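Local coordinates for nitrilotriacetate monooxygenase component B (Bacillus cereus ATCC 14579, PDB 3BPK) that is component B of nitrilotriacetate monooxygenase, a flavoredoxin-family protein that probably binds FMN and supplies reduced flavin to the oxygenase component, at the interface of chains A and B. Coordinates in Å, arbitrary orientation; residue numbers count along the deposited sequence, not the author numbering. Chains: chain A/B, Nitrilotriacetate monooxygenase component B.

Contact 1: the interface of chains A and B. Residues chain A 94, 185, 194-195; chain B 198, 200.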
ATOM      1  N   VAL A  94       3.592  -0.227 -19.243  1.00 22.93           N
ATOM      2  CA  VAL A  94       4.279   0.716 -18.355  1.00 23.19           C
ATOM      3  C   VAL A  94       4.932   1.908 -19.111  1.00 24.44           C
ATOM      4  O   VAL A  94       4.971   3.027 -18.606  1.00 24.65           O
ATOM      5  CB  VAL A  94       5.288   0.003 -17.396  1.00 22.24           C
ATOM      6  CG1 VAL A  94       6.462  -0.594 -18.193  1.00 24.50           C
ATOM      7  CG2 VAL A  94       5.736   0.970 -16.279  1.00 22.71           C
ATOM      8  N   ILE A 185       4.075  -4.305 -12.504  1.00 19.33           N
ATOM      9  CA  ILE A 185       5.254  -3.510 -12.180  1.00 20.30           C
ATOM     10  C   ILE A 185       5.091  -2.768 -10.871  1.00 19.72           C
ATOM     11  O   ILE A 185       3.978  -2.392 -10.466  1.00 20.80           O
ATOM     12  CB  ILE A 185       5.732  -2.597 -13.319  1.00 21.88           C
ATOM     13  CG1 ILE A 185       4.715  -1.505 -13.624  1.00 23.42           C
ATOM     14  CG2 ILE A 185       6.075  -3.431 -14.590  1.00 22.29           C
ATOM     15  CD1 ILE A 185       4.824  -0.277 -12.803  1.00 26.21           C
ATOM     16  N   ALA A 194      10.598  -2.204 -10.475  1.00 21.49           N
ATOM     17  CA  ALA A 194      10.937  -3.610 -10.455  1.00 22.10           C
ATOM     18  C   ALA A 194       9.839  -4.425 -11.120  1.00 21.70           C
ATOM     19  O   ALA A 194       8.657  -4.137 -10.960  1.00 22.08           O
ATOM     20  CB  ALA A 194      11.155  -4.102  -9.063  1.00 22.95           C
ATOM     21  N   LYS A 195      10.262  -5.431 -11.885  1.00 21.07           N
ATOM     22  CA  LYS A 195       9.382  -6.500 -12.308  1.00 21.59           C
ATOM     23  C   LYS A 195       9.015  -7.380 -11.114  1.00 21.63           C
ATOM     24  O   LYS A 195       9.603  -7.260 -10.012  1.00 21.13           O
ATOM     25  CB  LYS A 195      10.107  -7.330 -13.390  1.00 22.08           C
ATOM     26  CG  LYS A 195      10.431  -6.481 -14.605  1.00 22.98           C
ATOM     27  CD  LYS A 195      11.120  -7.296 -15.706  1.00 25.25           C
ATOM     28  CE  LYS A 195      11.537  -6.358 -16.818  1.00 28.86           C
ATOM     29  NZ  LYS A 195      12.282  -7.156 -17.866  1.00 33.17           N
TER
ATOM     30  N   GLU B 198      13.623  -7.978 -10.877  1.00 23.06           N
ATOM     31  CA  GLU B 198      14.619  -7.292 -11.687  0.60 24.65           C
ATOM     32  C   GLU B 198      14.268  -5.834 -11.836  1.00 24.05           C
ATOM     33  O   GLU B 198      13.133  -5.470 -12.123  1.00 23.75           O
ATOM     34  CB  GLU B 198      14.743  -7.934 -13.065  0.60 25.06           C
ATOM     35  CG  GLU B 198      15.583  -7.109 -14.006  0.60 29.45           C
ATOM     36  CD  GLU B 198      15.711  -7.711 -15.385  0.60 31.45           C
ATOM     37  OE1 GLU B 198      14.674  -7.871 -16.095  0.60 35.95           O
ATOM     38  OE2 GLU B 198      16.867  -8.000 -15.762  0.60 36.99           O
ATOM     39  N   PHE B 200      14.423  -1.916 -13.366  1.00 25.04           N
ATOM     40  CA  PHE B 200      14.564  -1.162 -14.593  1.00 24.65           C
ATOM     41  C   PHE B 200      14.278   0.294 -14.313  1.00 26.49           C
ATOM     42  O   PHE B 200      13.634   0.640 -13.303  1.00 25.71           O
ATOM     43  CB  PHE B 200      13.684  -1.719 -15.724  1.00 24.69           C
ATOM     44  CG  PHE B 200      12.192  -1.641 -15.464  1.00 22.87           C
ATOM     45  CD1 PHE B 200      11.429  -0.564 -15.953  1.00 22.87           C
ATOM     46  CD2 PHE B 200      11.552  -2.654 -14.774  1.00 22.70           C
ATOM     47  CE1 PHE B 200      10.016  -0.498 -15.725  1.00 22.49           C
ATOM     48  CE2 PHE B 200      10.157  -2.590 -14.545  1.00 22.23           C
ATOM     49  CZ  PHE B 200       9.394  -1.517 -15.027  1.00 22.83           C
TER
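A:Lys195 lies alongside B:Glu198 and crosses the side chain of B:Phe200 at about a right angle. Its backbone starts the contact: the amide N of A:Lys195 donates to the carbonyl O of B:Glu198 at 2.9 Å. That bond is fairly straight, with 161° at the hydrogen, and the donor sits somewhat out of the carbonyl plane. Going up the side chain, CB of A:Lys195 packs against the same B:Glu198 O at 3.8 Å. CG, turned anti to the carbonyl carbon (chi1 -61°), also rests near this oxygen and meets CE2 of B:Phe200 at 3.9 Å. From there the chain is fully extended. CD of A:Lys195 passes OE1 of B:Glu198 at 3.6 Å, and CE follows beside the same carboxylate oxygen. NZ, the terminal amine, closes a salt bridge to B:Glu198 OE1 at 3.1 Å, meeting it nearly along the C-O axis. The glutamate keeps pace because its CG stands anti to the backbone N (chi1 170°) and its own chain is stretched out, so both charged ends finish together. Farther into chain A, CZ of B:Phe200 lies 3.9 Å from CG2 of A:Ile185. A:Val94, the first residue of helix 94-99, approaches the CE1 corner more loosely, with CG1 at 4.3 Å. The patch thus hooks the C-terminal stretch of chain B onto chain A through a backbone hydrogen bond, an ion pair and an inserted aromatic ring.

Contact 2: the interface of chains A and B. Residues chain A 20, 23-24; chain B 134, 172, 175, 177, 182.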
ATOM      1  N   LEU A  20      14.034   8.400   2.219  1.00 17.20           N
ATOM      2  CA  LEU A  20      14.074   7.211   3.108  1.00 17.95           C
ATOM      3  C   LEU A  20      12.773   6.409   2.987  1.00 17.21           C
ATOM      4  O   LEU A  20      12.797   5.164   2.972  1.00 17.43           O
ATOM      5  CB  LEU A  20      14.222   7.605   4.558  1.00 19.21           C
ATOM      6  CG  LEU A  20      15.591   7.963   5.020  1.00 21.63           C
ATOM      7  CD1 LEU A  20      15.581   8.065   6.528  1.00 20.65           C
ATOM      8  CD2 LEU A  20      16.580   6.890   4.541  1.00 23.00           C
ATOM      9  N   GLY A  23      12.639   4.589  -0.454  1.00 14.98           N
ATOM     10  CA  GLY A  23      13.675   3.554  -0.615  1.00 15.60           C
ATOM     11  C   GLY A  23      13.515   2.386   0.342  1.00 16.11           C
ATOM     12  O   GLY A  23      14.049   1.295   0.077  1.00 17.33           O
ATOM     13  N   SER A  24      12.744   2.595   1.432  1.00 15.11           N
ATOM     14  CA  SER A  24      12.522   1.547   2.452  0.70 15.09           C
ATOM     15  C   SER A  24      11.255   0.742   2.233  1.00 15.06           C
ATOM     16  O   SER A  24      11.259  -0.497   2.381  1.00 15.66           O
ATOM     17  CB  SER A  24      12.476   2.159   3.863  0.70 15.31           C
ATOM     18  OG  SER A  24      13.658   2.887   4.195  0.70 13.53           O
TER
ATOM     19  N   ILE B 134      15.605  -2.179   8.775  1.00 14.31           N
ATOM     20  CA  ILE B 134      15.028  -0.837   8.779  1.00 14.64           C
ATOM     21  C   ILE B 134      13.784  -0.921   9.636  1.00 14.63           C
ATOM     22  O   ILE B 134      12.942  -1.832   9.473  1.00 14.84           O
ATOM     23  CB  ILE B 134      14.620  -0.337   7.354  1.00 14.80           C
ATOM     24  CG1 ILE B 134      15.825  -0.305   6.393  1.00 15.47           C
ATOM     25  CG2 ILE B 134      13.923   1.088   7.453  1.00 14.53           C
ATOM     26  CD1 ILE B 134      15.452   0.038   4.940  1.00 16.30           C
ATOM     27  N   TYR B 172      22.664   2.185   3.723  1.00 20.77           N
ATOM     28  CA  TYR B 172      22.392   3.603   3.560  1.00 21.37           C
ATOM     29  C   TYR B 172      23.522   4.246   2.777  1.00 23.02           C
ATOM     30  O   TYR B 172      24.698   4.019   3.105  1.00 23.96           O
ATOM     31  CB  TYR B 172      22.284   4.221   4.948  1.00 21.12           C
ATOM     32  CG  TYR B 172      21.935   5.683   4.978  1.00 22.01           C
ATOM     33  CD1 TYR B 172      20.629   6.112   5.244  1.00 20.83           C
ATOM     34  CD2 TYR B 172      22.913   6.650   4.751  1.00 22.99           C
ATOM     35  CE1 TYR B 172      20.318   7.444   5.296  1.00 21.02           C
ATOM     36  CE2 TYR B 172      22.607   7.998   4.801  1.00 23.61           C
ATOM     37  CZ  TYR B 172      21.305   8.396   5.093  1.00 23.37           C
ATOM     38  OH  TYR B 172      20.998   9.737   5.137  1.00 24.44           O
ATOM     39  N   GLY B 175      21.671   9.094   1.633  1.00 21.84           N
ATOM     40  CA  GLY B 175      20.253   9.324   1.909  1.00 22.17           C
ATOM     41  C   GLY B 175      19.336   8.313   1.253  1.00 22.37           C
ATOM     42  O   GLY B 175      18.103   8.367   1.410  1.00 22.34           O
ATOM     43  N   ILE B 177      18.536   4.081   0.051  1.00 19.63           N
ATOM     44  CA  ILE B 177      18.602   2.702   0.541  1.00 17.97           C
ATOM     45  C   ILE B 177      18.978   1.770  -0.592  1.00 18.85           C
ATOM     46  O   ILE B 177      18.361   1.845  -1.660  1.00 19.11           O
ATOM     47  CB  ILE B 177      17.200   2.250   1.120  1.00 17.18           C
ATOM     48  CG1 ILE B 177      16.765   3.157   2.279  1.00 18.66           C
ATOM     49  CG2 ILE B 177      17.209   0.787   1.527  1.00 17.24           C
ATOM     50  CD1 ILE B 177      17.719   3.141   3.479  1.00 20.33           C
ATOM     51  N   LEU B 182      19.002  -4.654   0.829  1.00 19.65           N
ATOM     52  CA  LEU B 182      17.852  -4.834   1.718  1.00 19.05           C
ATOM     53  C   LEU B 182      17.163  -6.188   1.528  1.00 19.29           C
ATOM     54  O   LEU B 182      16.788  -6.832   2.511  1.00 19.77           O
ATOM     55  CB  LEU B 182      16.855  -3.709   1.477  1.00 18.67           C
ATOM     56  CG  LEU B 182      15.559  -3.747   2.316  1.00 17.87           C
ATOM     57  CD1 LEU B 182      15.802  -3.717   3.867  1.00 19.47           C
ATOM     58  CD2 LEU B 182      14.614  -2.609   1.881  1.00 17.49           C
TER
HETATM   59  O   HOH W   1      15.672   1.237  -2.135  1.00 21.14           O
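A:Leu20 and A:Ser24 pack against B:Tyr172, B:Ile134 and B:Ile177, where the C-terminal half of helix 14-24 of chain A lies against chain B. CD2 of A:Leu20 does the touching for that residue: it meets CE1 of B:Tyr172 at 3.9 Å, with the leucine crossing the tyrosine at about a right angle. The same methyl also lies near the carbonyl O of B:Gly175 and, slightly farther off, CD1 of B:Ile177. One turn along, CB of A:Ser24 packs on CD1 of B:Ile134 at 3.8 Å, and CG2 of that isoleucine comes up beside it. B:Ile177 sits broadside to the helix backbone at A:Gly23, with CB 3.5 Å from A:Gly23 O and CG2 equally near. With no side chain at this glycine, the isoleucine packs directly on the main chain.

Polar links here include one within chain A and one through water. Within chain A, the hydroxyl OG of A:Ser24 donates to A:Leu20 O at 2.7 Å; chi1 of -57° swings OG beside the backbone N and back over the preceding turn. This bond fixes the hydroxyl's rotation even though OG also lies 3.4 Å from the CD1 methyl of B:Ile134 and near the CG1 methylene of B:Ile177. Across the contact, one water joins the two main chains: it is 2.7 Å from A:Gly23 O, and the other end of the bridge is B:Ile177 O, 2.8 Å from the water oxygen.

Contact 3: the interface of chains A and B. Residues chain A 53, 144, 146, 157, 159; chain B 53, 144, 146, 157, 159.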
ATOM      1  N   VAL A  53      -7.476  -2.018   1.120  1.00 13.74           N
ATOM      2  CA  VAL A  53      -7.935  -1.626   2.422  1.00 14.21           C
ATOM      3  C   VAL A  53      -8.710  -2.782   3.106  1.00 14.25           C
ATOM      4  O   VAL A  53      -8.453  -3.132   4.246  1.00 14.50           O
ATOM      5  CB  VAL A  53      -8.799  -0.344   2.370  1.00 13.64           C
ATOM      6  CG1 VAL A  53      -9.495  -0.085   3.684  1.00 15.75           C
ATOM      7  CG2 VAL A  53      -7.927   0.833   2.030  1.00 14.71           C
ATOM      8  N   ILE A 144      -9.375  12.008   2.273  1.00 17.00           N
ATOM      9  CA  ILE A 144      -8.964  12.460   3.599  1.00 17.06           C
ATOM     10  C   ILE A 144      -7.656  13.243   3.480  1.00 17.41           C
ATOM     11  O   ILE A 144      -6.627  12.659   3.164  1.00 17.12           O
ATOM     12  CB  ILE A 144      -8.775  11.245   4.545  1.00 15.65           C
ATOM     13  CG1 ILE A 144     -10.030  10.373   4.516  1.00 18.19           C
ATOM     14  CG2 ILE A 144      -8.447  11.710   5.999  1.00 18.43           C
ATOM     15  CD1 ILE A 144      -9.879   9.112   5.372  1.00 18.19           C
ATOM     16  N   LEU A 146      -4.285  14.744   4.516  1.00 16.79           N
ATOM     17  CA  LEU A 146      -3.381  14.366   5.594  1.00 16.38           C
ATOM     18  C   LEU A 146      -2.054  15.079   5.463  1.00 17.10           C
ATOM     19  O   LEU A 146      -1.639  15.482   4.374  1.00 18.51           O
ATOM     20  CB  LEU A 146      -3.129  12.837   5.628  1.00 17.01           C
ATOM     21  CG  LEU A 146      -4.350  11.968   5.940  1.00 16.19           C
ATOM     22  CD1 LEU A 146      -4.101  10.487   5.678  1.00 15.96           C
ATOM     23  CD2 LEU A 146      -4.801  12.192   7.438  1.00 18.26           C
ATOM     24  N   LEU A 157      -5.768  11.212   0.849  1.00 13.55           N
ATOM     25  CA  LEU A 157      -5.877   9.775   0.831  1.00 13.55           C
ATOM     26  C   LEU A 157      -7.276   9.420   0.324  1.00 14.87           C
ATOM     27  O   LEU A 157      -8.291   9.697   0.996  1.00 15.34           O
ATOM     28  CB  LEU A 157      -5.647   9.236   2.243  1.00 14.21           C
ATOM     29  CG  LEU A 157      -5.780   7.720   2.409  1.00 16.69           C
ATOM     30  CD1 LEU A 157      -4.728   6.999   1.567  1.00 17.19           C
ATOM     31  CD2 LEU A 157      -5.597   7.372   3.906  1.00 16.04           C
ATOM     32  N   ILE A 159     -10.061   6.758  -0.558  1.00 14.54           N
ATOM     33  CA  ILE A 159     -10.535   5.402  -0.313  1.00 14.55           C
ATOM     34  C   ILE A 159     -11.596   5.119  -1.381  1.00 14.62           C
ATOM     35  O   ILE A 159     -12.601   5.826  -1.439  1.00 15.31           O
ATOM     36  CB  ILE A 159     -11.163   5.270   1.096  1.00 14.85           C
ATOM     37  CG1 ILE A 159     -10.176   5.740   2.171  1.00 15.19           C
ATOM     38  CG2 ILE A 159     -11.650   3.849   1.294  1.00 15.07           C
ATOM     39  CD1 ILE A 159      -8.852   4.939   2.206  1.00 16.71           C
TER
ATOM     40  N   VAL B  53       1.988   7.213   2.987  1.00 13.52           N
ATOM     41  CA  VAL B  53       0.885   8.183   2.853  1.00 13.90           C
ATOM     42  C   VAL B  53       1.428   9.546   2.362  1.00 14.30           C
ATOM     43  O   VAL B  53       0.904  10.126   1.424  1.00 14.89           O
ATOM     44  CB  VAL B  53       0.095   8.330   4.181  1.00 13.97           C
ATOM     45  CG1 VAL B  53      -0.856   9.518   4.150  1.00 15.50           C
ATOM     46  CG2 VAL B  53      -0.650   7.017   4.539  1.00 15.10           C
ATOM     47  N   ILE B 144      -8.753   4.810  11.305  1.00 18.30           N
ATOM     48  CA  ILE B 144      -9.956   5.065  10.521  1.00 18.73           C
ATOM     49  C   ILE B 144     -10.738   3.742  10.340  1.00 18.27           C
ATOM     50  O   ILE B 144     -10.307   2.871   9.594  1.00 18.74           O
ATOM     51  CB  ILE B 144      -9.620   5.670   9.109  1.00 18.01           C
ATOM     52  CG1 ILE B 144      -8.598   6.831   9.228  1.00 19.34           C
ATOM     53  CG2 ILE B 144     -10.939   6.135   8.445  1.00 19.79           C
ATOM     54  CD1 ILE B 144      -7.919   7.184   7.901  1.00 20.78           C
ATOM     55  N   LEU B 146     -13.160   1.294   8.703  1.00 17.26           N
ATOM     56  CA  LEU B 146     -13.665   1.279   7.296  1.00 18.28           C
ATOM     57  C   LEU B 146     -14.312  -0.042   6.931  1.00 18.55           C
ATOM     58  O   LEU B 146     -14.030  -1.077   7.529  1.00 18.35           O
ATOM     59  CB  LEU B 146     -12.542   1.586   6.289  1.00 18.69           C
ATOM     60  CG  LEU B 146     -11.942   3.009   6.279  1.00 16.79           C
ATOM     61  CD1 LEU B 146     -10.696   3.055   5.401  1.00 16.29           C
ATOM     62  CD2 LEU B 146     -12.972   4.042   5.784  1.00 20.12           C
ATOM     63  N   LEU B 157      -7.892   1.434   9.399  1.00 15.03           N
ATOM     64  CA  LEU B 157      -6.729   1.904   8.647  1.00 15.69           C
ATOM     65  C   LEU B 157      -5.930   2.791   9.594  1.00 15.81           C
ATOM     66  O   LEU B 157      -6.410   3.862  10.002  1.00 15.95           O
ATOM     67  CB  LEU B 157      -7.196   2.672   7.414  1.00 15.81           C
ATOM     68  CG  LEU B 157      -6.104   3.131   6.463  1.00 16.23           C
ATOM     69  CD1 LEU B 157      -5.294   1.998   5.923  1.00 16.82           C
ATOM     70  CD2 LEU B 157      -6.754   3.904   5.295  1.00 18.05           C
ATOM     71  N   ILE B 159      -3.040   5.267  10.485  1.00 14.13           N
ATOM     72  CA  ILE B 159      -2.123   6.240   9.889  1.00 13.81           C
ATOM     73  C   ILE B 159      -1.048   6.549  10.930  1.00 14.41           C
ATOM     74  O   ILE B 159      -1.364   7.046  12.023  1.00 15.04           O
ATOM     75  CB  ILE B 159      -2.854   7.562   9.496  1.00 14.38           C
ATOM     76  CG1 ILE B 159      -4.064   7.278   8.569  1.00 15.14           C
ATOM     77  CG2 ILE B 159      -1.878   8.527   8.834  1.00 15.85           C
ATOM     78  CD1 ILE B 159      -3.716   6.471   7.299  1.00 16.67           C
TER
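Equivalent residues of the two chains meet across the two-fold axis here, with CD1 of A:Ile144 against CD1 of B:Ile144 at 3.7 Å. The side chains that meet are aliphatic, and they approach in two ways. In the first, side chains reach tip to tip. Besides the isoleucine pair, A:Leu157 and B:Leu157 point at each other through CD2 on both, 3.9 Å apart. Each leucine CD2 is shared with the partner's isoleucine: CD1 of A:Ile159 lies 3.9 Å from B:Leu157 CD2, and the exchanged pair matches it closely. A:Ile159 also meets CD1 of B:Leu146 in this way. With CG anti to the backbone N (chi1 178° in A:Leu157), the leucines stretch away from strand 155-168 towards the axis.

In the second kind, side chains cross. CG1 of A:Val53 meets CD1 of B:Leu146 at 3.8 Å at roughly a right angle, while A:Leu146 and B:Val53 cross more obliquely at 3.7 Å between CD1 and CG1. These pairs flank the axis on opposite sides.

Together the strands 50-54, 134-146 and 155-168 of each chain supply a greasy seam on the symmetry axis that holds the two subunits together in what is probably the functional dimer.

Contact 4: the interface of chains A and B. Residues chain A 21, 25; chain B 52, 58, 60, 136, 162, 165.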
ATOM      1  N   LEU A  21      11.634   7.093   2.930  1.00 15.86           N
ATOM      2  CA  LEU A  21      10.388   6.320   2.826  1.00 15.46           C
ATOM      3  C   LEU A  21      10.325   5.543   1.538  1.00 15.44           C
ATOM      4  O   LEU A  21       9.980   4.366   1.545  1.00 15.35           O
ATOM      5  CB  LEU A  21       9.167   7.234   2.862  1.00 15.77           C
ATOM      6  CG  LEU A  21       8.860   7.844   4.216  1.00 16.83           C
ATOM      7  CD1 LEU A  21       7.918   9.057   4.042  1.00 19.84           C
ATOM      8  CD2 LEU A  21       8.329   6.816   5.240  1.00 15.72           C
ATOM      9  N   ILE A  25      10.164   1.459   1.920  1.00 13.89           N
ATOM     10  CA  ILE A  25       8.831   0.820   1.757  1.00 13.52           C
ATOM     11  C   ILE A  25       8.734   0.416   0.289  1.00 14.30           C
ATOM     12  O   ILE A  25       8.215   1.159  -0.554  1.00 14.26           O
ATOM     13  CB  ILE A  25       7.710   1.737   2.263  1.00 12.95           C
ATOM     14  CG1 ILE A  25       7.937   2.029   3.758  1.00 14.61           C
ATOM     15  CG2 ILE A  25       6.339   1.095   2.035  1.00 13.77           C
ATOM     16  CD1 ILE A  25       6.963   3.080   4.378  1.00 15.57           C
TER
ATOM     17  N   ILE B  52       3.140   3.979   1.880  1.00 12.33           N
ATOM     18  CA  ILE B  52       3.421   5.362   2.269  1.00 13.02           C
ATOM     19  C   ILE B  52       2.147   6.198   2.128  1.00 12.94           C
ATOM     20  O   ILE B  52       1.333   5.941   1.222  1.00 13.87           O
ATOM     21  CB  ILE B  52       4.544   5.942   1.334  1.00 12.26           C
ATOM     22  CG1 ILE B  52       5.822   5.075   1.357  1.00 12.71           C
ATOM     23  CG2 ILE B  52       4.870   7.366   1.718  1.00 15.13           C
ATOM     24  CD1 ILE B  52       6.809   5.433   0.231  1.00 14.95           C
ATOM     25  N   PRO B  58       6.614  12.475   7.569  1.00 15.84           N
ATOM     26  CA  PRO B  58       6.575  11.079   7.073  1.00 14.56           C
ATOM     27  C   PRO B  58       5.399  10.337   7.676  1.00 14.68           C
ATOM     28  O   PRO B  58       5.355  10.147   8.893  1.00 15.64           O
ATOM     29  CB  PRO B  58       7.950  10.509   7.492  1.00 15.47           C
ATOM     30  CG  PRO B  58       8.449  11.413   8.550  1.00 15.69           C
ATOM     31  CD  PRO B  58       7.883  12.784   8.273  1.00 16.85           C
ATOM     32  N   ILE B  60       2.709   6.884   7.162  1.00 12.43           N
ATOM     33  CA  ILE B  60       2.536   5.544   6.568  0.60 13.11           C
ATOM     34  C   ILE B  60       1.161   5.011   6.955  1.00 12.72           C
ATOM     35  O   ILE B  60       0.520   5.525   7.892  1.00 13.43           O
ATOM     36  CB  ILE B  60       3.650   4.561   6.974  0.60 13.11           C
ATOM     37  CG1 ILE B  60       3.652   4.316   8.482  0.60 14.47           C
ATOM     38  CG2 ILE B  60       5.023   5.129   6.545  0.60 12.36           C
ATOM     39  CD1 ILE B  60       2.621   3.319   8.986  0.60 16.54           C
HETATM   40  N   MSE B 136      10.847   1.794  11.906  1.00 14.62           N
HETATM   41  CA  MSE B 136      10.339   3.148  12.069  1.00 15.15           C
HETATM   42  C   MSE B 136       9.481   3.214  13.304  1.00 14.94           C
HETATM   43  O   MSE B 136       8.485   2.497  13.411  1.00 14.66           O
HETATM   44  CB  MSE B 136       9.461   3.491  10.856  1.00 15.90           C
HETATM   45  CG  MSE B 136      10.307   3.645   9.554  1.00 17.83           C
HETATM   46 SE   MSE B 136       9.199   3.656   7.957  0.70 18.70          SE
HETATM   47  CE  MSE B 136       8.967   1.732   7.885  1.00 21.98           C
ATOM     48  N   VAL B 162       5.973   8.742  11.360  1.00 13.52           N
ATOM     49  CA  VAL B 162       7.315   8.261  11.740  1.00 14.77           C
ATOM     50  C   VAL B 162       8.011   9.343  12.566  1.00 15.45           C
ATOM     51  O   VAL B 162       8.145  10.506  12.119  1.00 16.35           O
ATOM     52  CB  VAL B 162       8.180   7.926  10.496  1.00 14.87           C
ATOM     53  CG1 VAL B 162       9.580   7.417  10.919  1.00 16.35           C
ATOM     54  CG2 VAL B 162       7.466   6.925   9.592  1.00 14.78           C
ATOM     55  N   PHE B 165      13.647   7.032  12.407  1.00 15.51           N
ATOM     56  CA  PHE B 165      14.058   5.993  11.475  1.00 15.95           C
ATOM     57  C   PHE B 165      15.299   5.333  12.064  1.00 16.33           C
ATOM     58  O   PHE B 165      16.172   6.041  12.610  1.00 17.39           O
ATOM     59  CB  PHE B 165      14.504   6.576  10.151  1.00 16.00           C
ATOM     60  CG  PHE B 165      13.394   7.090   9.278  1.00 15.81           C
ATOM     61  CD1 PHE B 165      12.671   6.217   8.467  1.00 17.33           C
ATOM     62  CD2 PHE B 165      13.139   8.462   9.192  1.00 16.35           C
ATOM     63  CE1 PHE B 165      11.693   6.712   7.580  1.00 17.43           C
ATOM     64  CE2 PHE B 165      12.160   8.946   8.338  1.00 16.77           C
ATOM     65  CZ  PHE B 165      11.436   8.058   7.528  1.00 15.42           C
TER
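A:Leu21 is still helical, within helix 14-24, whereas A:Ile25, just past its end, has turned away (phi/psi -89/82°), and both residues face strands 50-54 and 59-65 of chain B, with A:Leu21 also reaching the loop residue B:Pro58. A:Leu21 is the main anchor: 58 Å² of its surface is hidden by chain B. Its two methyls part company. CD1 goes to the proline, meeting CB of B:Pro58 at 3.7 Å, and CD2 goes to CG2 of B:Ile60 at 3.9 Å. CD2 also approaches the CE1-CZ side of B:Phe165, with 4.1 Å to CZ, and the leucine crosses all three partners at about a right angle. The selenium of B:Met136, a selenomethionine, lies a little beyond, at 4.3 Å from A:Leu21 CD2, on the periphery of that methyl's surroundings. A:Ile25 is extended (chi2 173°), which carries CD1 down between two isoleucines: 3.6 Å to CG2 of B:Ile60 and 3.8 Å to CG1 of B:Ile52. B:Ile52 in turn sends its CD1 back up to the main chain of the helix, where it lies 3.6 Å from A:Leu21 O. B:Ile60 therefore serves both residues of chain A with one methyl. The helix end is thus plugged into a hydrophobic groove of chain B, a fit that should help to hold the dimer together. Behind the first shell, CG1 of B:Val162 sits over the centre of the B:Phe165 ring, 3.8 Å above its plane.

Contact 2 and contact 4 are neighbours, their C-alpha centres about 10 Å apart, and share helix 14-24 of chain A, which turns successive faces to chain B. Contact 4 leads on to contact 3, about 15 Å away, through strands 50-54, 134-146 and 155-168; strand 134-146 also reaches contact 2. Contact 1 stands apart, about 19 Å from contact 2 and 27 Å from contact 3, and rests largely on the C-terminal segments, with helix 94-99 of chain A alongside. Contact 3 straddles the two-fold axis, while the others recur with chains exchanged, so each subunit both gives and receives a helix and a tail, consistent with a homodimer.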